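Local structure of putative GH105 family protein (Salmonella enterica subsp. enterica serovar Paratyphi A, 3QWT) at residues Leu116-Arg121 against Pro132-Trp137; Met76-Gln81 against Phe300-Leu305. The protein is of unknown function but, as a possible GH105 family glycoside hydrolase, probably cleaves unsaturated uronic acid residues from oligosaccharides. One frame throughout, in Å; residues are numbered along the deposited sequence.

Contact 1 (Leu116-Arg121 against Pro132-Trp137); sequences LTLAYR and PWLETW
L118 and A119 meet W133 and L134 in a small contact of apolar side chains between consecutive helices, 114-125 and 131-143, which form a helical hairpin of the alpha/alpha toroid. The two segments run roughly antiparallel, at 138° between their directions, and their axes come no nearer than 10.3 Å. Across that distance two leucines do most of the bridging: CD2 of L118 meets CD2 of L134 at 3.8 Å, methyl against methyl, the side chains crossing at a slant. With its CG anti to the backbone N (chi1 -169°), L118 also carries that methyl to CB of W133, 3.9 Å away. A119 adds a smaller share: its short side chain lets CD2 of L134 come within 3.8 Å of A119 N. W133 gives this contact just its CB; its indole turns away to stack on F100 and to meet F381 of the second subunit edge to face. F96 and Y130 pack on L118 as well. With all four residues buried and 159 Å² covered between the segments, cohesion here probably rests on dispersion and the exclusion of water, without directional polar bonds.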
# COMPACT_ATOMS: atom_id res chain seq x y z
N LEU A 116 33.18 4.06 -0.50
CA LEU A 116 32.43 3.90 0.73
C LEU A 116 32.32 5.24 1.47
O LEU A 116 31.23 5.68 1.83
CB LEU A 116 33.07 2.83 1.61
CG LEU A 116 32.47 2.65 3.01
CD1 LEU A 116 30.97 2.49 2.95
CD2 LEU A 116 33.10 1.45 3.72
N THR A 117 33.46 5.90 1.69
CA THR A 117 33.45 7.15 2.45
C THR A 117 32.83 8.29 1.64
O THR A 117 32.11 9.14 2.18
CB THR A 117 34.85 7.51 2.93
OG1 THR A 117 35.33 6.46 3.78
CG2 THR A 117 34.85 8.82 3.71
N LEU A 118 33.11 8.30 0.35
CA LEU A 118 32.54 9.31 -0.52
C LEU A 118 31.01 9.21 -0.50
O LEU A 118 30.30 10.22 -0.52
CB LEU A 118 33.05 9.14 -1.95
CG LEU A 118 32.70 10.33 -2.83
CD1 LEU A 118 33.37 11.64 -2.36
CD2 LEU A 118 33.01 10.03 -4.30
N ALA A 119 30.52 7.97 -0.46
CA ALA A 119 29.08 7.76 -0.43
C ALA A 119 28.50 8.48 0.77
O ALA A 119 27.50 9.18 0.65
CB ALA A 119 28.72 6.26 -0.41
N TYR A 120 29.13 8.32 1.93
CA TYR A 120 28.65 8.98 3.13
C TYR A 120 28.75 10.50 3.01
O TYR A 120 27.90 11.23 3.50
CB TYR A 120 29.44 8.52 4.35
CG TYR A 120 28.92 7.25 4.99
CD1 TYR A 120 29.57 6.03 4.78
CD2 TYR A 120 27.78 7.27 5.79
CE1 TYR A 120 29.10 4.86 5.38
CE2 TYR A 120 27.30 6.11 6.38
CZ TYR A 120 27.97 4.91 6.17
OH TYR A 120 27.50 3.75 6.76
N ARG A 121 29.81 10.99 2.37
CA ARG A 121 29.96 12.43 2.24
C ARG A 121 28.91 12.98 1.28
O ARG A 121 28.35 14.05 1.51
CB ARG A 121 31.39 12.82 1.83
CG ARG A 121 32.45 12.55 2.92
CD ARG A 121 32.24 13.41 4.17
NE ARG A 121 32.43 14.84 3.92
CZ ARG A 121 31.61 15.80 4.35
NH1 ARG A 121 30.54 15.50 5.05
NH2 ARG A 121 31.87 17.08 4.06
N PRO A 132 28.61 11.40 -10.33
CA PRO A 132 29.17 10.58 -11.42
C PRO A 132 30.30 9.66 -10.94
O PRO A 132 30.43 8.57 -11.48
CB PRO A 132 29.73 11.61 -12.42
CG PRO A 132 29.19 12.96 -11.96
CD PRO A 132 28.90 12.84 -10.49
N TRP A 133 31.09 10.09 -9.96
CA TRP A 133 32.08 9.18 -9.36
C TRP A 133 31.41 7.92 -8.85
O TRP A 133 31.79 6.81 -9.23
CB TRP A 133 32.85 9.85 -8.22
CG TRP A 133 33.79 10.87 -8.73
CD1 TRP A 133 33.59 12.21 -8.82
CD2 TRP A 133 35.09 10.62 -9.27
NE1 TRP A 133 34.68 12.82 -9.37
CE2 TRP A 133 35.61 11.86 -9.66
CE3 TRP A 133 35.85 9.47 -9.45
CZ2 TRP A 133 36.88 12.00 -10.22
CZ3 TRP A 133 37.12 9.60 -10.02
CH2 TRP A 133 37.62 10.85 -10.40
N LEU A 134 30.40 8.11 -8.00
CA LEU A 134 29.70 7.01 -7.35
C LEU A 134 28.97 6.13 -8.35
O LEU A 134 29.07 4.90 -8.28
CB LEU A 134 28.71 7.54 -6.31
CG LEU A 134 29.31 8.37 -5.18
CD1 LEU A 134 28.19 9.05 -4.43
CD2 LEU A 134 30.14 7.51 -4.24
N GLU A 135 28.24 6.75 -9.29
CA GLU A 135 27.53 5.97 -10.31
C GLU A 135 28.51 5.20 -11.18
O GLU A 135 28.30 4.04 -11.48
CB GLU A 135 26.65 6.87 -11.20
CG GLU A 135 25.52 7.53 -10.48
CD GLU A 135 24.56 8.23 -11.42
OE1 GLU A 135 25.02 8.69 -12.50
OE2 GLU A 135 23.36 8.33 -11.09
N THR A 136 29.56 5.87 -11.62
CA THR A 136 30.45 5.22 -12.56
C THR A 136 31.11 3.98 -11.95
O THR A 136 31.11 2.91 -12.57
CB THR A 136 31.48 6.17 -13.09
OG1 THR A 136 30.81 7.32 -13.63
CG2 THR A 136 32.28 5.48 -14.18
N TRP A 137 31.62 4.11 -10.73
CA TRP A 137 32.37 3.02 -10.09
C TRP A 137 31.47 1.88 -9.61
O TRP A 137 31.83 0.71 -9.72
CB TRP A 137 33.23 3.55 -8.94
CG TRP A 137 34.53 4.24 -9.37
CD1 TRP A 137 34.66 5.44 -9.99
CD2 TRP A 137 35.86 3.77 -9.15
NE1 TRP A 137 35.98 5.75 -10.18
CE2 TRP A 137 36.74 4.73 -9.69
CE3 TRP A 137 36.40 2.62 -8.56
CZ2 TRP A 137 38.12 4.58 -9.65
CZ3 TRP A 137 37.78 2.47 -8.53
CH2 TRP A 137 38.62 3.44 -9.07

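Contact 2 (Met76-Gln81 against Phe300-Leu305); sequences MYHYYQ and FAYGIL
H78 and Y302 mark the nearest backbone approach of the two segments, and even there their CA atoms are 11.2 Å apart. Segments 76-81 and 300-305, on helices 67-83 and 294-309, run in broadly the same direction, yet they are too distant to pack directly; in this alpha/alpha toroid they face each other across an interval that only long side chains can span. The contact lies about 9 Å from the centre of the chain, and H78 is also touched there by D243 of helix 231-248 and L371 of helix 363-377, and meets Y74 of its own helix edge to face.

A single aromatic pair joins the segments. The Y302 ring presents its edge to the face of the H78 imidazole in an offset edge-to-face arrangement, with planes at 86° and ring centroids 5.5 Å apart. Tyrosine suits this place because it combines a ring long enough to cross the gap with a hydroxyl that can be held by polar neighbours. Its CG lies anti to the backbone N (chi1 172°), which extends the ring from its helix toward H78. The hydroxyl is hydrogen-bonded to D243 OD1 and to K306 NZ, two partners that should fix the position of the ring's outer end and, being oppositely charged, may polarise it.

Histidine is equally apt, its compact flat ring giving a face to the edge of Y302. A bound glycerol, probably from the crystallisation liquor, lies about 3 Å from the H78 side chain, consistent with a pocket for a small polyol or sugar, although no substrate role follows from that alone. The meeting is focused on one carbon: H78 CE1 comes to 3.1 Å from Y302 OH and to 3.9 Å from Y302 CZ.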
# COMPACT_ATOMS: atom_id res chain seq x y z
N MSE A 76 38.52 7.49 9.73
CA MSE A 76 38.31 8.92 9.95
C MSE A 76 36.82 9.27 9.91
O MSE A 76 36.33 10.01 10.77
CB MSE A 76 39.03 9.74 8.88
CG MSE A 76 40.54 9.73 9.02
SE MSE A 76 41.39 10.88 7.66
CE MSE A 76 43.25 10.45 8.05
N TYR A 77 36.11 8.74 8.92
CA TYR A 77 34.70 9.09 8.77
C TYR A 77 33.97 8.73 10.05
O TYR A 77 33.21 9.53 10.59
CB TYR A 77 34.03 8.43 7.56
CG TYR A 77 32.58 8.85 7.50
CD1 TYR A 77 32.24 10.13 7.10
CD2 TYR A 77 31.56 7.99 7.90
CE1 TYR A 77 30.92 10.55 7.08
CE2 TYR A 77 30.23 8.40 7.89
CZ TYR A 77 29.92 9.69 7.48
OH TYR A 77 28.62 10.12 7.45
N HIS A 78 34.21 7.51 10.53
CA HIS A 78 33.60 7.04 11.77
C HIS A 78 33.73 8.06 12.90
O HIS A 78 32.73 8.50 13.48
CB HIS A 78 34.17 5.67 12.19
CG HIS A 78 33.39 4.52 11.62
ND1 HIS A 78 32.45 3.83 12.34
CD2 HIS A 78 33.38 3.98 10.38
CE1 HIS A 78 31.90 2.90 11.58
NE2 HIS A 78 32.45 2.97 10.38
N TYR A 79 34.96 8.47 13.20
CA TYR A 79 35.15 9.52 14.18
C TYR A 79 34.33 10.77 13.84
O TYR A 79 33.61 11.29 14.70
CB TYR A 79 36.62 9.87 14.34
CG TYR A 79 36.88 10.70 15.59
CD1 TYR A 79 36.83 10.13 16.85
CD2 TYR A 79 37.16 12.07 15.50
CE1 TYR A 79 37.06 10.87 18.00
CE2 TYR A 79 37.39 12.82 16.64
CZ TYR A 79 37.33 12.22 17.89
OH TYR A 79 37.54 12.95 19.04
N TYR A 80 34.41 11.23 12.60
CA TYR A 80 33.68 12.43 12.21
C TYR A 80 32.18 12.23 12.44
O TYR A 80 31.50 13.09 12.99
CB TYR A 80 33.94 12.80 10.74
CG TYR A 80 32.88 13.74 10.20
CD1 TYR A 80 32.79 15.06 10.65
CD2 TYR A 80 31.96 13.32 9.27
CE1 TYR A 80 31.81 15.93 10.18
CE2 TYR A 80 30.97 14.18 8.79
CZ TYR A 80 30.90 15.48 9.25
OH TYR A 80 29.93 16.33 8.78
N GLN A 81 31.68 11.09 12.00
CA GLN A 81 30.25 10.82 12.10
C GLN A 81 29.74 10.92 13.54
O GLN A 81 28.66 11.43 13.79
CB GLN A 81 29.93 9.45 11.51
CG GLN A 81 28.45 9.07 11.57
CD GLN A 81 28.19 7.72 10.92
OE1 GLN A 81 28.74 6.70 11.36
NE2 GLN A 81 27.39 7.72 9.86
N PHE A 300 39.25 -6.53 14.80
CA PHE A 300 38.58 -7.47 15.67
C PHE A 300 37.92 -6.73 16.83
O PHE A 300 36.75 -6.93 17.12
CB PHE A 300 39.59 -8.47 16.19
CG PHE A 300 40.02 -9.48 15.17
CD1 PHE A 300 39.16 -9.85 14.15
CD2 PHE A 300 41.28 -10.05 15.23
CE1 PHE A 300 39.55 -10.79 13.20
CE2 PHE A 300 41.67 -11.00 14.29
CZ PHE A 300 40.81 -11.36 13.28
N ALA A 301 38.68 -5.86 17.48
CA ALA A 301 38.16 -5.08 18.58
C ALA A 301 36.91 -4.35 18.13
O ALA A 301 35.86 -4.43 18.77
CB ALA A 301 39.20 -4.09 19.08
N TYR A 302 37.01 -3.66 17.00
CA TYR A 302 35.87 -2.91 16.49
C TYR A 302 34.63 -3.78 16.35
O TYR A 302 33.58 -3.48 16.94
CB TYR A 302 36.20 -2.27 15.15
CG TYR A 302 34.98 -1.64 14.50
CD1 TYR A 302 34.51 -0.40 14.92
CD2 TYR A 302 34.30 -2.29 13.48
CE1 TYR A 302 33.39 0.17 14.33
CE2 TYR A 302 33.19 -1.73 12.89
CZ TYR A 302 32.74 -0.50 13.31
OH TYR A 302 31.63 0.06 12.72
N GLY A 303 34.75 -4.85 15.58
CA GLY A 303 33.61 -5.70 15.27
C GLY A 303 32.99 -6.32 16.50
O GLY A 303 31.76 -6.32 16.67
N ILE A 304 33.84 -6.85 17.37
CA ILE A 304 33.36 -7.48 18.58
C ILE A 304 32.63 -6.46 19.45
O ILE A 304 31.56 -6.74 19.98
CB ILE A 304 34.50 -8.15 19.35
CG1 ILE A 304 35.10 -9.26 18.50
CG2 ILE A 304 34.00 -8.69 20.68
CD1 ILE A 304 36.32 -9.95 19.11
N LEU A 305 33.18 -5.27 19.55
CA LEU A 305 32.51 -4.20 20.28
C LEU A 305 31.15 -3.91 19.67
O LEU A 305 30.15 -3.83 20.38
CB LEU A 305 33.35 -2.93 20.25
CG LEU A 305 34.47 -2.83 21.27
CD1 LEU A 305 35.34 -1.60 21.01
CD2 LEU A 305 33.87 -2.81 22.66

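How the contacts relate
Contact 1 is fully buried and ties sequence neighbours together, helix 114-125 to helix 131-143, whereas contact 2 is only partly buried and joins helices more than two hundred residues apart, closer to the centre of the chain. The chemistry follows: aliphatic methyls in contact 1, an aromatic pair beside charged groups and a bound glycerol in contact 2. Contact 1 is nested inside the loop that contact 2 closes. Segments 116-121 and 76-81 also pack together, with Y120 CB 3.4 Å from Y77 CZ and T117 CG2 4.0 Å from Y77 CB. E124 links them further, pairing with R121 and accepting a hydrogen bond from Y80.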